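Local coordinates for CurK, CurL fusion protein (Moorea producens 3L, PDB 4MYZ), which joins the C-terminal docking domain of CurK to the N-terminal docking domain of CurL, a pair that probably connects successive modules of the curacin A polyketide synthase, at residues E25-A28 / L29-I33; S53-A56 / L57-A60. All blocks are in the same frame, centred on the assembly; numbering follows the deposited sequence.

From the N terminus, the chain first forms helix 15-32, in the CurK part of this engineered fusion. Interaction 1 lies at its C-terminal end and joins neighbouring turns of that one helix. Residues 34-49 are not modelled. The CurL part follows, and interaction 2 closes the N-terminal turn of helix 56-71. The two contacts are local and come in series; neither encloses or crosses the other. The centres of interactions 1 and 2 are about 14 Å apart, on opposite sides of the chain's centre. They meet where Ile-26 CD1 packs 3.6 Å from Ala-60 N, CurK part against CurL part. Both also touch the second subunit, so each belongs to the interface of the two-chain assembly.

Interaction 1: E25-A28 / L29-I33; sequences EIEA and LEKLI
In Glu-27 a chi1 of 175° swings CG to the side opposite the main-chain nitrogen, and chi2 is bent; Lys-31 has CG beside its own N and bends at chi2 and chi4. The two side chains converge one turn apart on the outer side of the helix. The Glu-27 carboxylate meets Lys-31 through OE2, which lies 3.7 Å from CE and 3.9 Å from NZ. This is a long salt bridge, and CE comes slightly nearer to OE2 than the charged NZ. The other carboxylate oxygen of Glu-27 faces Glu-30. Water 1 donates to Glu-27 OE1 and to Glu-30 OE1, at 2.8 Å each, and so bridges two like charges whose oxygens stay 4.8 Å apart. The water probably eases their repulsion. Beside it, Glu-30 OE2 lies 4.1 Å from Ile-26 CG2, a loose contact. Below these side chains the backbone is regular. Leu-29 N, Glu-30 N and Lys-31 N donate to the carbonyls four residues back. The Leu-32 N to Ala-28 O bond is weak, at 3.4 Å. Leu-29 O accepts from both Leu-32 N and Ile-33 N. Ile-26 and Leu-29 turn to Ala-63 on helix 56-71. Glu-25 OE1 forms a salt bridge with Arg-68 of the second subunit, and Leu-29 packs on Leu-71 of that subunit. The arrangement is that of an amphipathic helix near its C-terminal end: charged i to i+3 and i to i+4 pairs outside and a largely aliphatic inner face, with Glu-25 paired to the second subunit, within the CurK part of a dimeric helical docking complex.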
# COMPACT_ATOMS: atom_id res chain seq x y z
N GLU B 25 2.23 -6.61 -5.94
CA GLU B 25 0.88 -6.10 -5.83
C GLU B 25 0.76 -4.67 -6.32
O GLU B 25 -0.23 -4.32 -6.95
CB GLU B 25 0.35 -6.20 -4.40
CG GLU B 25 -1.15 -6.35 -4.33
CD GLU B 25 -1.66 -7.67 -4.91
OE1 GLU B 25 -2.79 -7.67 -5.38
OE2 GLU B 25 -0.95 -8.71 -4.85
N ILE B 26 1.79 -3.85 -6.06
CA ILE B 26 1.79 -2.46 -6.54
C ILE B 26 1.77 -2.41 -8.07
O ILE B 26 1.05 -1.61 -8.67
CB ILE B 26 2.98 -1.68 -5.97
CG1 ILE B 26 2.84 -1.51 -4.46
CG2 ILE B 26 3.08 -0.33 -6.64
CD1 ILE B 26 4.04 -0.95 -3.78
N GLU B 27 2.60 -3.24 -8.71
CA GLU B 27 2.59 -3.34 -10.18
C GLU B 27 1.19 -3.66 -10.70
O GLU B 27 0.71 -3.03 -11.66
CB GLU B 27 3.57 -4.42 -10.64
CG GLU B 27 3.55 -4.70 -12.14
CD GLU B 27 4.02 -3.53 -12.99
OE1 GLU B 27 4.76 -2.66 -12.48
OE2 GLU B 27 3.62 -3.48 -14.18
N ALA B 28 0.50 -4.63 -10.09
CA ALA B 28 -0.83 -4.99 -10.53
C ALA B 28 -1.81 -3.83 -10.36
O ALA B 28 -2.67 -3.60 -11.20
CB ALA B 28 -1.31 -6.20 -9.76
N LEU B 29 -1.71 -3.14 -9.24
CA LEU B 29 -2.57 -2.00 -8.95
C LEU B 29 -2.32 -0.86 -9.92
O LEU B 29 -3.27 -0.20 -10.36
CB LEU B 29 -2.33 -1.56 -7.51
CG LEU B 29 -3.12 -0.46 -6.84
CD1 LEU B 29 -4.57 -0.88 -6.77
CD2 LEU B 29 -2.55 -0.24 -5.45
N GLU B 30 -1.07 -0.64 -10.33
CA GLU B 30 -0.75 0.41 -11.30
C GLU B 30 -1.32 0.11 -12.68
O GLU B 30 -1.69 1.02 -13.42
CB GLU B 30 0.75 0.62 -11.41
CG GLU B 30 1.33 1.42 -10.26
CD GLU B 30 2.73 1.93 -10.53
OE1 GLU B 30 3.24 1.79 -11.67
OE2 GLU B 30 3.34 2.48 -9.59
N LYS B 31 -1.36 -1.17 -13.03
CA LYS B 31 -2.02 -1.57 -14.26
C LYS B 31 -3.50 -1.19 -14.24
O LYS B 31 -4.07 -0.95 -15.31
CB LYS B 31 -1.85 -3.07 -14.53
CG LYS B 31 -0.43 -3.47 -14.90
CD LYS B 31 -0.40 -4.63 -15.89
CE LYS B 31 1.02 -4.92 -16.37
NZ LYS B 31 1.52 -3.94 -17.38
N LEU B 32 -4.12 -1.13 -13.06
CA LEU B 32 -5.54 -0.73 -12.95
C LEU B 32 -5.77 0.77 -12.92
O LEU B 32 -6.61 1.28 -13.66
CB LEU B 32 -6.22 -1.35 -11.71
CG LEU B 32 -6.27 -2.87 -11.68
CD1 LEU B 32 -6.84 -3.36 -10.36
CD2 LEU B 32 -7.11 -3.39 -12.84
N ILE B 33 -5.07 1.47 -12.04
CA ILE B 33 -5.22 2.91 -11.83
C ILE B 33 -4.50 3.62 -12.96
O ILE B 33 -4.92 4.68 -13.40
CB ILE B 33 -4.57 3.40 -10.50
CG1 ILE B 33 -5.15 2.66 -9.29
CG2 ILE B 33 -4.74 4.91 -10.34
CD1 ILE B 33 -4.62 3.14 -7.96
O HOH W 1 4.92 0.06 -13.04

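Interaction 2: S53-A56 / L57-A60; sequences SLSA and LQRA
A capping box starts helix 56-71, in the CurL part of the fusion. Ser-55 is the N-cap and Gln-58 its partner, and each side chain takes the other's backbone N-H. Gln-58 OE1 accepts from Ser-55 N at 2.9 Å, a nearly straight bond (166°), with the donor tilted 15° from the amide carbonyl plane. The return bond, from Gln-58 N to Ser-55 OG, is weak at 3.3 Å. Ser-55 OG sits between its own N and carbonyl carbon (chi1 67°), which turns it to the first turn of the helix. Water 2 also donates to Gln-58 OE1, and to Ser-53 O, tying the loop that leads into the helix to the cap. An alanine in place of Gln-58 would probably leave Ser-55 N without its acceptor and water 2 with one partner fewer. Leu-54 flanks the box: CD2 lies 3.6 Å from Gln-58 OE1, and CD1 covers one face of the Arg-59 guanidinium, 4.2 Å from NH1. In the same chain, Ala-56 and Ala-60 pack on Glu-19 and Val-22 of helix 15-32. Leu-57 and Gln-58 meet Leu-18 of the second subunit, while Ala-60 touches Ala-60 of that subunit.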
# COMPACT_ATOMS: atom_id res chain seq x y z
N SER B 53 16.50 5.91 -4.39
CA SER B 53 15.64 4.80 -4.77
C SER B 53 14.70 4.45 -3.62
O SER B 53 15.12 4.38 -2.48
CB SER B 53 16.45 3.55 -5.08
OG SER B 53 17.12 3.72 -6.30
N LEU B 54 13.44 4.22 -3.94
CA LEU B 54 12.40 4.02 -2.92
C LEU B 54 12.39 2.59 -2.42
O LEU B 54 12.62 1.63 -3.20
CB LEU B 54 11.03 4.31 -3.46
CG LEU B 54 10.79 5.72 -3.97
CD1 LEU B 54 9.34 5.89 -4.40
CD2 LEU B 54 11.18 6.72 -2.91
N SER B 55 12.10 2.42 -1.14
CA SER B 55 11.88 1.10 -0.59
C SER B 55 10.45 0.62 -0.86
O SER B 55 9.57 1.42 -1.23
CB SER B 55 12.09 1.15 0.91
OG SER B 55 11.10 1.94 1.54
N ALA B 56 10.20 -0.68 -0.68
CA ALA B 56 8.85 -1.22 -0.84
C ALA B 56 7.81 -0.49 0.02
O ALA B 56 6.71 -0.24 -0.42
CB ALA B 56 8.82 -2.71 -0.55
N LEU B 57 8.16 -0.16 1.26
CA LEU B 57 7.20 0.49 2.13
C LEU B 57 6.89 1.90 1.63
O LEU B 57 5.76 2.36 1.72
CB LEU B 57 7.71 0.52 3.60
CG LEU B 57 6.67 1.00 4.63
CD1 LEU B 57 5.43 0.16 4.64
CD2 LEU B 57 7.39 1.01 6.00
N GLN B 58 7.89 2.60 1.13
CA GLN B 58 7.67 3.93 0.53
C GLN B 58 6.76 3.81 -0.68
O GLN B 58 5.83 4.62 -0.85
CB GLN B 58 8.99 4.58 0.14
CG GLN B 58 9.76 5.11 1.36
CD GLN B 58 11.18 5.53 1.04
OE1 GLN B 58 11.85 4.97 0.20
NE2 GLN B 58 11.69 6.47 1.85
N ARG B 59 7.07 2.86 -1.56
CA ARG B 59 6.19 2.65 -2.71
C ARG B 59 4.77 2.26 -2.29
O ARG B 59 3.80 2.64 -2.94
CB ARG B 59 6.76 1.64 -3.69
CG ARG B 59 8.04 2.04 -4.36
CD ARG B 59 8.22 1.20 -5.60
NE ARG B 59 9.44 1.45 -6.36
CZ ARG B 59 9.59 2.38 -7.28
NH1 ARG B 59 8.62 3.25 -7.53
NH2 ARG B 59 10.73 2.44 -7.96
N ALA B 60 4.66 1.49 -1.21
CA ALA B 60 3.34 1.09 -0.70
C ALA B 60 2.55 2.29 -0.27
O ALA B 60 1.36 2.34 -0.53
CB ALA B 60 3.45 0.11 0.43
O HOH W 2 14.64 4.87 0.26